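Local coordinates for START domain-containing protein 10 (Homo sapiens, PDB 6SER) that transfers phosphatidylcholine and phosphatidylethanolamine between membranes, preferring lipids with a palmitoyl or stearoyl chain at sn-1 and an unsaturated chain at sn-2, at residues A[162-172]-A[183-193]; A[79-89]-A[134-145]. All coordinates share one frame; numbering follows the deposited sequence.

Contact 1. Residues A[162-172]-A[183-193]; sequences VRAVSIQTGYL and ITYLAQVDPKG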
loop_
_atom_site.group_PDB
_atom_site.type_symbol
_atom_site.label_atom_id
_atom_site.label_comp_id
_atom_site.label_asym_id
_atom_site.label_seq_id
_atom_site.Cartn_x
_atom_site.Cartn_y
_atom_site.Cartn_z
ATOM N N VAL A 162 -15.964 1.419 9.144
ATOM C CA VAL A 162 -15.965 2.605 8.280
ATOM C C VAL A 162 -15.248 2.223 7.001
ATOM O O VAL A 162 -14.227 1.719 7.097
ATOM C CB VAL A 162 -15.266 3.772 8.978
ATOM C CG1 VAL A 162 -15.072 4.936 8.054
ATOM C CG2 VAL A 162 -16.034 4.187 10.196
ATOM N N ARG A 163 -15.856 2.430 5.862
ATOM C CA ARG A 163 -15.171 2.157 4.596
ATOM C C ARG A 163 -14.273 3.324 4.252
ATOM O O ARG A 163 -14.736 4.301 3.911
ATOM C CB ARG A 163 -16.124 1.866 3.452
ATOM C CG ARG A 163 -15.400 1.492 2.176
ATOM C CD ARG A 163 -14.783 0.161 2.428
ATOM N NE ARG A 163 -15.622 -0.590 1.601
ATOM C CZ ARG A 163 -16.357 -1.601 1.882
ATOM N NH1 ARG A 163 -16.366 -2.181 3.045
ATOM N NH2 ARG A 163 -17.061 -2.085 0.918
ATOM N N ALA A 164 -12.988 3.132 4.337
ATOM C CA ALA A 164 -12.008 4.150 3.975
ATOM C C ALA A 164 -11.757 4.109 2.479
ATOM O O ALA A 164 -12.207 3.247 1.809
ATOM C CB ALA A 164 -10.766 3.923 4.743
ATOM N N VAL A 165 -11.077 5.117 2.027
ATOM C CA VAL A 165 -10.763 5.269 0.603
ATOM C C VAL A 165 -9.275 5.497 0.439
ATOM O O VAL A 165 -8.750 6.415 0.932
ATOM C CB VAL A 165 -11.530 6.415 -0.055
ATOM C CG1 VAL A 165 -11.144 6.569 -1.495
ATOM C CG2 VAL A 165 -13.008 6.340 0.121
ATOM N N SER A 166 -8.657 4.611 -0.276
ATOM C CA SER A 166 -7.256 4.763 -0.651
ATOM C C SER A 166 -7.215 5.518 -1.978
ATOM O O SER A 166 -7.473 4.938 -3.035
ATOM C CB SER A 166 -6.579 3.395 -0.739
ATOM O OG SER A 166 -5.375 3.477 -1.499
ATOM N N ILE A 167 -6.891 6.798 -1.917
ATOM C CA ILE A 167 -6.825 7.644 -3.136
ATOM C C ILE A 167 -5.664 7.146 -3.985
ATOM O O ILE A 167 -5.844 6.998 -5.124
ATOM C CB ILE A 167 -6.766 9.157 -2.861
ATOM C CG1 ILE A 167 -7.994 9.643 -2.120
ATOM C CG2 ILE A 167 -6.597 9.938 -4.118
ATOM C CD1 ILE A 167 -7.822 9.723 -0.686
ATOM N N GLN A 168 -4.550 6.863 -3.360
ATOM C CA GLN A 168 -3.365 6.298 -4.001
ATOM C C GLN A 168 -2.429 5.848 -2.902
ATOM O O GLN A 168 -2.252 6.557 -2.013
ATOM C CB GLN A 168 -2.676 7.326 -4.866
ATOM C CG GLN A 168 -1.265 6.959 -5.175
ATOM C CD GLN A 168 -0.509 8.083 -5.827
ATOM O OE1 GLN A 168 -0.405 9.180 -5.327
ATOM N NE2 GLN A 168 -0.016 7.793 -6.999
ATOM N N THR A 169 -1.997 4.612 -2.921
ATOM C CA THR A 169 -1.004 4.079 -1.981
ATOM C C THR A 169 -0.066 3.164 -2.761
ATOM O O THR A 169 -0.473 2.609 -3.652
ATOM C CB THR A 169 -1.516 3.731 -0.585
ATOM O OG1 THR A 169 -1.117 2.412 -0.337
ATOM C CG2 THR A 169 -2.984 3.740 -0.346
ATOM N N GLY A 170 1.200 3.128 -2.441
ATOM C CA GLY A 170 2.130 2.293 -3.190
ATOM C C GLY A 170 3.523 2.318 -2.636
ATOM O O GLY A 170 3.771 3.069 -1.786
ATOM N N TYR A 171 4.381 1.519 -3.234
ATOM C CA TYR A 171 5.735 1.329 -2.764
ATOM C C TYR A 171 6.665 1.301 -3.958
ATOM O O TYR A 171 6.342 0.712 -4.993
ATOM C CB TYR A 171 5.880 0.017 -1.978
ATOM C CG TYR A 171 5.017 -0.080 -0.751
ATOM C CD1 TYR A 171 5.551 0.195 0.504
ATOM C CD2 TYR A 171 3.659 -0.439 -0.848
ATOM C CE1 TYR A 171 4.766 0.112 1.639
ATOM C CE2 TYR A 171 2.865 -0.524 0.276
ATOM C CZ TYR A 171 3.424 -0.248 1.517
ATOM O OH TYR A 171 2.638 -0.335 2.642
ATOM N N LEU A 172 7.790 1.998 -3.827
ATOM C CA LEU A 172 8.897 1.913 -4.768
ATOM C C LEU A 172 10.050 1.256 -4.026
ATOM O O LEU A 172 10.492 1.764 -2.988
ATOM C CB LEU A 172 9.300 3.294 -5.300
ATOM C CG LEU A 172 10.594 3.290 -6.108
ATOM C CD1 LEU A 172 10.341 2.609 -7.432
ATOM C CD2 LEU A 172 11.096 4.718 -6.310
ATOM N N ILE A 183 13.353 1.645 0.129
ATOM C CA ILE A 183 11.923 1.575 -0.143
ATOM C C ILE A 183 11.293 2.921 0.185
ATOM O O ILE A 183 11.543 3.488 1.256
ATOM C CB ILE A 183 11.238 0.445 0.645
ATOM C CG1 ILE A 183 9.737 0.407 0.326
ATOM C CG2 ILE A 183 11.490 0.588 2.141
ATOM C CD1 ILE A 183 9.006 -0.763 0.907
ATOM N N THR A 184 10.486 3.429 -0.744
ATOM C CA THR A 184 9.721 4.652 -0.546
ATOM C C THR A 184 8.241 4.298 -0.541
ATOM O O THR A 184 7.736 3.703 -1.499
ATOM C CB THR A 184 10.027 5.675 -1.639
ATOM O OG1 THR A 184 11.435 5.964 -1.640
ATOM C CG2 THR A 184 9.226 6.959 -1.406
ATOM N N TYR A 185 7.562 4.645 0.545
ATOM C CA TYR A 185 6.122 4.464 0.686
ATOM C C TYR A 185 5.448 5.807 0.437
ATOM O O TYR A 185 5.850 6.825 1.012
ATOM C CB TYR A 185 5.797 3.930 2.078
ATOM C CG TYR A 185 4.369 4.102 2.544
ATOM C CD1 TYR A 185 3.427 3.097 2.332
ATOM C CD2 TYR A 185 3.967 5.244 3.241
ATOM C CE1 TYR A 185 2.116 3.230 2.778
ATOM C CE2 TYR A 185 2.652 5.391 3.691
ATOM C CZ TYR A 185 1.736 4.372 3.460
ATOM O OH TYR A 185 0.436 4.486 3.897
ATOM N N LEU A 186 4.452 5.812 -0.439
ATOM C CA LEU A 186 3.696 7.017 -0.766
ATOM C C LEU A 186 2.215 6.694 -0.640
ATOM O O LEU A 186 1.734 5.746 -1.269
ATOM C CB LEU A 186 4.040 7.509 -2.176
ATOM C CG LEU A 186 3.176 8.585 -2.840
ATOM C CD1 LEU A 186 3.079 9.819 -1.979
ATOM C CD2 LEU A 186 3.750 8.931 -4.199
ATOM N N ALA A 187 1.494 7.466 0.175
ATOM C CA ALA A 187 0.080 7.178 0.390
ATOM C C ALA A 187 -0.731 8.451 0.580
ATOM O O ALA A 187 -0.241 9.460 1.092
ATOM C CB ALA A 187 -0.156 6.293 1.608
ATOM N N GLN A 188 -1.998 8.358 0.189
ATOM C CA GLN A 188 -3.018 9.349 0.490
ATOM C C GLN A 188 -4.305 8.567 0.748
ATOM O O GLN A 188 -4.936 8.082 -0.194
ATOM C CB GLN A 188 -3.174 10.344 -0.651
ATOM C CG GLN A 188 -4.161 11.464 -0.358
ATOM C CD GLN A 188 -4.305 12.413 -1.525
ATOM O OE1 GLN A 188 -4.176 12.013 -2.687
ATOM N NE2 GLN A 188 -4.556 13.687 -1.226
ATOM N N VAL A 189 -4.629 8.438 2.006
ATOM C CA VAL A 189 -5.761 7.713 2.448
ATOM C C VAL A 189 -6.731 8.497 3.295
ATOM O O VAL A 189 -6.369 9.030 4.287
ATOM C CB VAL A 189 -5.294 6.515 3.271
ATOM C CG1 VAL A 189 -6.460 5.750 3.811
ATOM C CG2 VAL A 189 -4.431 5.616 2.452
ATOM N N ASP A 190 -7.986 8.492 2.898
ATOM C CA ASP A 190 -9.050 9.141 3.608
ATOM C C ASP A 190 -9.763 8.112 4.443
ATOM O O ASP A 190 -10.375 7.252 3.947
ATOM C CB ASP A 190 -10.004 9.767 2.612
ATOM C CG ASP A 190 -10.989 10.696 3.242
ATOM O OD1 ASP A 190 -11.610 11.459 2.542
ATOM O OD2 ASP A 190 -11.172 10.643 4.424
ATOM N N PRO A 191 -9.649 8.195 5.788
ATOM C CA PRO A 191 -10.308 7.253 6.696
ATOM C C PRO A 191 -11.791 7.609 6.880
ATOM O O PRO A 191 -12.481 6.884 7.575
ATOM C CB PRO A 191 -9.575 7.440 8.035
ATOM C CG PRO A 191 -8.421 8.379 7.733
ATOM C CD PRO A 191 -8.851 9.175 6.518
ATOM N N LYS A 192 -12.229 8.711 6.263
ATOM C CA LYS A 192 -13.639 9.178 6.359
ATOM C C LYS A 192 -14.059 9.236 7.832
ATOM O O LYS A 192 -13.315 9.836 8.635
ATOM C CB LYS A 192 -14.566 8.264 5.549
ATOM C CG LYS A 192 -14.013 7.801 4.207
ATOM C CD LYS A 192 -14.270 8.783 3.083
ATOM C CE LYS A 192 -15.730 9.160 2.946
ATOM N NZ LYS A 192 -15.897 10.578 2.554
ATOM N N GLY A 193 -15.208 8.639 8.163
ATOM C CA GLY A 193 -15.716 8.628 9.549
ATOM C C GLY A 193 -15.824 10.032 10.121
ATOM O O GLY A 193 -16.305 10.928 9.400
HETATM O O HOH W 1 12.604 4.046 -2.852
#

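Contact 2. Residues A[79-89]-A[134-145]; sequences AETLYDVLHDI and RSWLPMGADYII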
loop_
_atom_site.group_PDB
_atom_site.type_symbol
_atom_site.label_atom_id
_atom_site.label_comp_id
_atom_site.label_asym_id
_atom_site.label_seq_id
_atom_site.Cartn_x
_atom_site.Cartn_y
_atom_site.Cartn_z
ATOM N N ALA A 79 16.175 -6.233 -2.099
ATOM C CA ALA A 79 14.920 -5.743 -2.664
ATOM C C ALA A 79 13.898 -6.862 -2.841
ATOM O O ALA A 79 12.701 -6.656 -2.614
ATOM C CB ALA A 79 15.184 -5.058 -4.003
ATOM N N GLU A 80 14.348 -8.050 -3.264
ATOM C CA GLU A 80 13.422 -9.151 -3.506
ATOM C C GLU A 80 12.746 -9.601 -2.222
ATOM O O GLU A 80 11.578 -10.003 -2.248
ATOM C CB GLU A 80 14.141 -10.334 -4.170
ATOM C CG GLU A 80 15.553 -10.591 -3.662
ATOM C CD GLU A 80 16.615 -9.880 -4.502
ATOM O OE1 GLU A 80 17.007 -10.423 -5.561
ATOM O OE2 GLU A 80 17.048 -8.773 -4.117
ATOM N N THR A 81 13.450 -9.532 -1.092
ATOM C CA THR A 81 12.833 -9.911 0.175
ATOM C C THR A 81 11.779 -8.895 0.596
ATOM O O THR A 81 10.671 -9.264 1.005
ATOM C CB THR A 81 13.901 -10.058 1.257
ATOM O OG1 THR A 81 14.808 -11.104 0.889
ATOM C CG2 THR A 81 13.255 -10.396 2.591
ATOM N N LEU A 82 12.101 -7.610 0.491
ATOM C CA LEU A 82 11.098 -6.589 0.756
ATOM C C LEU A 82 9.902 -6.743 -0.184
ATOM O O LEU A 82 8.754 -6.548 0.225
ATOM C CB LEU A 82 11.745 -5.214 0.631
ATOM C CG LEU A 82 11.006 -3.944 1.032
ATOM C CD1 LEU A 82 10.415 -4.032 2.433
ATOM C CD2 LEU A 82 12.005 -2.848 0.960
ATOM N N TYR A 83 10.150 -7.152 -1.432
ATOM C CA TYR A 83 9.066 -7.354 -2.392
ATOM C C TYR A 83 8.147 -8.494 -1.957
ATOM O O TYR A 83 6.917 -8.354 -1.975
ATOM C CB TYR A 83 9.661 -7.620 -3.778
ATOM C CG TYR A 83 8.682 -7.650 -4.942
ATOM C CD1 TYR A 83 7.878 -6.545 -5.242
ATOM C CD2 TYR A 83 8.590 -8.766 -5.767
ATOM C CE1 TYR A 83 6.996 -6.565 -6.322
ATOM C CE2 TYR A 83 7.718 -8.793 -6.854
ATOM C CZ TYR A 83 6.924 -7.695 -7.125
ATOM O OH TYR A 83 6.047 -7.731 -8.192
ATOM N N ASP A 84 8.729 -9.632 -1.556
ATOM C CA ASP A 84 7.930 -10.754 -1.063
ATOM C C ASP A 84 7.057 -10.337 0.109
ATOM O O ASP A 84 5.883 -10.734 0.200
ATOM C CB ASP A 84 8.838 -11.912 -0.630
ATOM C CG ASP A 84 9.483 -12.628 -1.802
ATOM O OD1 ASP A 84 9.022 -12.452 -2.957
ATOM O OD2 ASP A 84 10.447 -13.381 -1.558
ATOM N N VAL A 85 7.615 -9.541 1.023
ATOM C CA VAL A 85 6.899 -9.177 2.241
ATOM C C VAL A 85 5.708 -8.286 1.915
ATOM O O VAL A 85 4.613 -8.460 2.463
ATOM C CB VAL A 85 7.872 -8.507 3.223
ATOM C CG1 VAL A 85 7.124 -7.926 4.418
ATOM C CG2 VAL A 85 8.924 -9.513 3.655
ATOM N N LEU A 86 5.897 -7.325 1.009
ATOM C CA LEU A 86 4.770 -6.504 0.585
ATOM C C LEU A 86 3.698 -7.335 -0.109
ATOM O O LEU A 86 2.508 -7.042 0.034
ATOM C CB LEU A 86 5.251 -5.382 -0.333
ATOM C CG LEU A 86 6.068 -4.295 0.378
ATOM C CD1 LEU A 86 6.515 -3.199 -0.586
ATOM C CD2 LEU A 86 5.265 -3.718 1.517
ATOM N N HIS A 87 4.090 -8.379 -0.840
ATOM C CA HIS A 87 3.119 -9.174 -1.584
ATOM C C HIS A 87 2.404 -10.206 -0.716
ATOM O O HIS A 87 1.263 -10.565 -1.017
ATOM C CB HIS A 87 3.807 -9.890 -2.751
ATOM C CG HIS A 87 3.726 -9.152 -4.054
ATOM N ND1 HIS A 87 2.537 -8.944 -4.718
ATOM C CD2 HIS A 87 4.693 -8.605 -4.835
ATOM C CE1 HIS A 87 2.770 -8.289 -5.845
ATOM N NE2 HIS A 87 4.070 -8.068 -5.937
ATOM N N ASP A 88 3.044 -10.689 0.354
ATOM C CA ASP A 88 2.587 -11.884 1.069
ATOM C C ASP A 88 1.420 -11.543 1.983
ATOM O O ASP A 88 1.603 -11.213 3.156
ATOM C CB ASP A 88 3.735 -12.494 1.867
ATOM C CG ASP A 88 3.446 -13.921 2.313
ATOM O OD1 ASP A 88 4.339 -14.778 2.177
ATOM O OD2 ASP A 88 2.323 -14.182 2.796
ATOM N N ILE A 89 0.199 -11.672 1.450
ATOM C CA ILE A 89 -1.010 -11.400 2.234
ATOM C C ILE A 89 -1.032 -12.228 3.510
ATOM O O ILE A 89 -1.381 -11.727 4.586
ATOM C CB ILE A 89 -2.279 -11.648 1.393
ATOM C CG1 ILE A 89 -2.485 -10.518 0.392
ATOM C CG2 ILE A 89 -3.507 -11.730 2.282
ATOM C CD1 ILE A 89 -2.187 -10.906 -1.005
ATOM N N ARG A 134 -4.977 -3.441 -6.901
ATOM C CA ARG A 134 -3.536 -3.450 -6.702
ATOM C C ARG A 134 -2.871 -3.907 -7.989
ATOM O O ARG A 134 -3.368 -4.823 -8.654
ATOM C CB ARG A 134 -3.156 -4.396 -5.539
ATOM C CG ARG A 134 -1.696 -4.360 -5.122
ATOM C CD ARG A 134 -1.465 -5.128 -3.819
ATOM N NE ARG A 134 -1.428 -6.584 -4.000
ATOM C CZ ARG A 134 -2.465 -7.404 -3.814
ATOM N NH1 ARG A 134 -2.321 -8.718 -3.996
ATOM N NH2 ARG A 134 -3.647 -6.921 -3.448
ATOM N N SER A 135 -1.751 -3.276 -8.346
ATOM C CA SER A 135 -0.970 -3.733 -9.488
ATOM C C SER A 135 0.516 -3.558 -9.222
ATOM O O SER A 135 0.931 -2.624 -8.532
ATOM C CB SER A 135 -1.344 -2.998 -10.766
ATOM O OG SER A 135 -0.805 -3.684 -11.885
ATOM N N TRP A 136 1.316 -4.461 -9.783
ATOM C CA TRP A 136 2.733 -4.545 -9.466
ATOM C C TRP A 136 3.558 -4.716 -10.729
ATOM O O TRP A 136 3.099 -5.290 -11.719
ATOM C CB TRP A 136 3.020 -5.699 -8.498
ATOM C CG TRP A 136 2.406 -7.013 -8.876
ATOM C CD1 TRP A 136 3.026 -8.049 -9.521
ATOM C CD2 TRP A 136 1.065 -7.455 -8.605
ATOM N NE1 TRP A 136 2.154 -9.104 -9.672
ATOM C CE2 TRP A 136 0.944 -8.764 -9.127
ATOM C CE3 TRP A 136 -0.040 -6.876 -7.973
ATOM C CZ2 TRP A 136 -0.243 -9.503 -9.032
ATOM C CZ3 TRP A 136 -1.223 -7.604 -7.892
ATOM C CH2 TRP A 136 -1.314 -8.901 -8.414
ATOM N N LEU A 137 4.794 -4.212 -10.680
ATOM C CA LEU A 137 5.677 -4.233 -11.838
ATOM C C LEU A 137 7.142 -4.236 -11.422
ATOM O O LEU A 137 7.642 -3.233 -10.892
ATOM C CB LEU A 137 5.402 -3.024 -12.741
ATOM C CG LEU A 137 6.099 -3.010 -14.103
ATOM C CD1 LEU A 137 5.668 -4.221 -14.928
ATOM C CD2 LEU A 137 5.790 -1.717 -14.847
ATOM N N PRO A 138 7.912 -5.282 -11.707
ATOM C CA PRO A 138 9.341 -5.234 -11.496
ATOM C C PRO A 138 9.927 -4.388 -12.628
ATOM O O PRO A 138 9.588 -4.621 -13.665
ATOM C CB PRO A 138 9.765 -6.669 -11.711
ATOM C CG PRO A 138 8.507 -7.410 -11.523
ATOM C CD PRO A 138 7.425 -6.546 -12.090
ATOM N N MET A 139 10.709 -3.364 -12.341
ATOM C CA MET A 139 11.299 -2.531 -13.414
ATOM C C MET A 139 12.799 -2.720 -13.301
ATOM O O MET A 139 13.415 -2.007 -12.568
ATOM C CB MET A 139 11.015 -1.029 -13.313
ATOM C CG MET A 139 9.589 -0.565 -13.481
ATOM S SD MET A 139 8.763 -0.943 -15.071
ATOM C CE MET A 139 9.677 0.059 -16.236
ATOM N N GLY A 140 13.329 -3.722 -13.968
ATOM C CA GLY A 140 14.771 -3.976 -13.936
ATOM C C GLY A 140 15.160 -4.507 -12.603
ATOM O O GLY A 140 14.779 -5.587 -12.271
ATOM N N ALA A 141 15.882 -3.708 -11.862
ATOM C CA ALA A 141 16.269 -4.074 -10.507
ATOM C C ALA A 141 15.280 -3.590 -9.455
ATOM O O ALA A 141 15.362 -4.033 -8.302
ATOM C CB ALA A 141 17.662 -3.523 -10.192
ATOM N N ASP A 142 14.349 -2.714 -9.823
ATOM C CA ASP A 142 13.412 -2.110 -8.893
ATOM C C ASP A 142 12.033 -2.746 -9.007
ATOM O O ASP A 142 11.731 -3.474 -9.954
ATOM C CB ASP A 142 13.306 -0.606 -9.138
ATOM C CG ASP A 142 14.655 0.067 -9.135
ATOM O OD1 ASP A 142 14.771 1.180 -9.692
ATOM O OD2 ASP A 142 15.605 -0.537 -8.588
ATOM N N TYR A 143 11.192 -2.449 -8.019
ATOM C CA TYR A 143 9.821 -2.926 -7.984
ATOM C C TYR A 143 8.880 -1.781 -7.632
ATOM O O TYR A 143 9.205 -0.909 -6.819
ATOM C CB TYR A 143 9.627 -4.047 -6.959
ATOM C CG TYR A 143 10.535 -5.257 -7.070
ATOM C CD1 TYR A 143 11.729 -5.324 -6.358
ATOM C CD2 TYR A 143 10.169 -6.357 -7.839
ATOM C CE1 TYR A 143 12.555 -6.451 -6.431
ATOM C CE2 TYR A 143 10.973 -7.488 -7.914
ATOM C CZ TYR A 143 12.168 -7.528 -7.212
ATOM O OH TYR A 143 12.959 -8.649 -7.302
ATOM N N ILE A 144 7.697 -1.805 -8.236
ATOM C CA ILE A 144 6.610 -0.913 -7.853
ATOM C C ILE A 144 5.366 -1.745 -7.589
ATOM O O ILE A 144 5.020 -2.623 -8.385
ATOM C CB ILE A 144 6.315 0.140 -8.932
ATOM C CG1 ILE A 144 7.507 1.074 -9.110
ATOM C CG2 ILE A 144 5.072 0.932 -8.566
ATOM C CD1 ILE A 144 7.270 2.152 -10.147
ATOM N N ILE A 145 4.695 -1.465 -6.477
ATOM C CA ILE A 145 3.361 -1.971 -6.193
ATOM C C ILE A 145 2.500 -0.772 -5.844
ATOM O O ILE A 145 2.826 -0.042 -4.902
ATOM C CB ILE A 145 3.349 -2.973 -5.030
ATOM C CG1 ILE A 145 4.520 -3.938 -5.128
ATOM C CG2 ILE A 145 2.056 -3.756 -5.036
ATOM C CD1 ILE A 145 4.550 -4.930 -3.998
HETATM O O HOH W 2 0.123 -9.496 -3.433
#

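Contact 1. Residues A[162-172]-A[183-193]
Leu-172 and Thr-184 exchange backbone bonds in both directions, with Thr-184 N to Leu-172 O at 2.8 Å. Gly-170 with Leu-186 and Val-165 with Asp-190 do the same. Between Ser-166 and Gln-168 the register slips by one residue. Ile-167 and Gln-168 both face Gln-188, which makes a classic beta bulge. The Gln-188 carbonyl oxygen therefore takes two donors: Ile-167 N at 2.9 Å and, weakly, Gln-168 N. Gln-188 N donates in turn to Gln-168 O.

The two glutamine amides find partners outside the hairpin. Gln-168 OE1 accepts from Lys-67, and Gln-188 NE2 donates to the carbonyl of Leu-65. Gln-188 OE1 lies against Ile-167 CG2 at 3.5 Å. Asp-190 OD2 takes the backbone N of Lys-192 at 2.9 Å, from above the carboxylate plane, in an Asx turn. The same oxygen forms a salt bridge with Lys-197, so two donors hold it. A water is bonded to Leu-172 O and to Thr-184 OG1, the latter at 2.6 Å.

On the face with Thr-169 and Ala-187, side chains meet across the strands through carbon; Ser-166 OG there bonds to Asn-147 OD1. Tyr-171 CE1 lies 3.3 Å from Tyr-185 CD1, the rings oblique at 55°, neither stacked nor edge-to-face. Tyr-171 CG is anti to its carbonyl carbon (chi1 -60°), which sets its ring alongside Ile-183 CD1. Helix 197-227 packs on both tyrosines. Helix 27-38 meets Leu-172, Thr-184 and Leu-186 on the other face. The arrangement is a bulged antiparallel hairpin in the curved sheet of the START fold.

Contact 2. Residues A[79-89]-A[134-145]
Tyr-83 and Tyr-143 form an offset stack, with ring centroids 3.9 Å apart and planes at 18°. Tyr-143 CD2 sits over the centre of the Tyr-83 ring. His-87 CD2 lies over the opposite face, nearer the rim, so the phenol ring is clamped from two sides. A second aromatic pair is edge-to-face. His-87 points CE1 at the five-membered ring of Trp-136, 3.3 Å from CG, with the planes at 86°. Trp-136 CG lies between its backbone N and carbonyl carbon (chi1 49°), and the indole face is thereby turned to the histidine.

Apolar contacts centre on Ile-145. Its CD1 lies over a face of the His-87 ring and also meets Tyr-83 CE1 at 3.7 Å and Leu-86 CB. At the start of the helix, Ala-79 CB reaches the edge of the Tyr-143 ring, 3.8 Å from CE1. This is a helix laid on a beta hairpin of the START fold; strands 127-139 and 142-151 join through a type II' turn from Met-139 to Asp-142.

Polar links are few, and no direct hydrogen bond spans the segments. His-87 NE2 donates weakly to Tyr-83 OH at 3.0 Å within the helix. One water bridges the segments: it donates to His-87 O, accepts from Arg-134 NH1 and is bonded to His-87 ND1 at 2.8 Å. Arg-134 NH1 also forms salt bridges with Asp-113 and Asp-104.

In the fold
Of the four segments, the one with helix 79-87 comes first. Contact 2 closes a loop of 44 residues, just over half of them strand, when the chain returns along strands 127-139 and 142-151. Contact 1 then closes a tight loop of 10 residues between strands 161-175 and 181-190. The two loops run in series, neither nested nor crossed, with centres about 17 Å apart. They meet directly: Tyr-171 N and Ile-145 O are 2.8 Å apart, a probable hydrogen bond joining neighbouring strands 142-151 and 161-175. Leu-82 and Leu-86 of the helix pack on Ile-183 and Tyr-171. The two hairpins are thus joined in one sheet; helix 79-87 runs along the first and also touches the second.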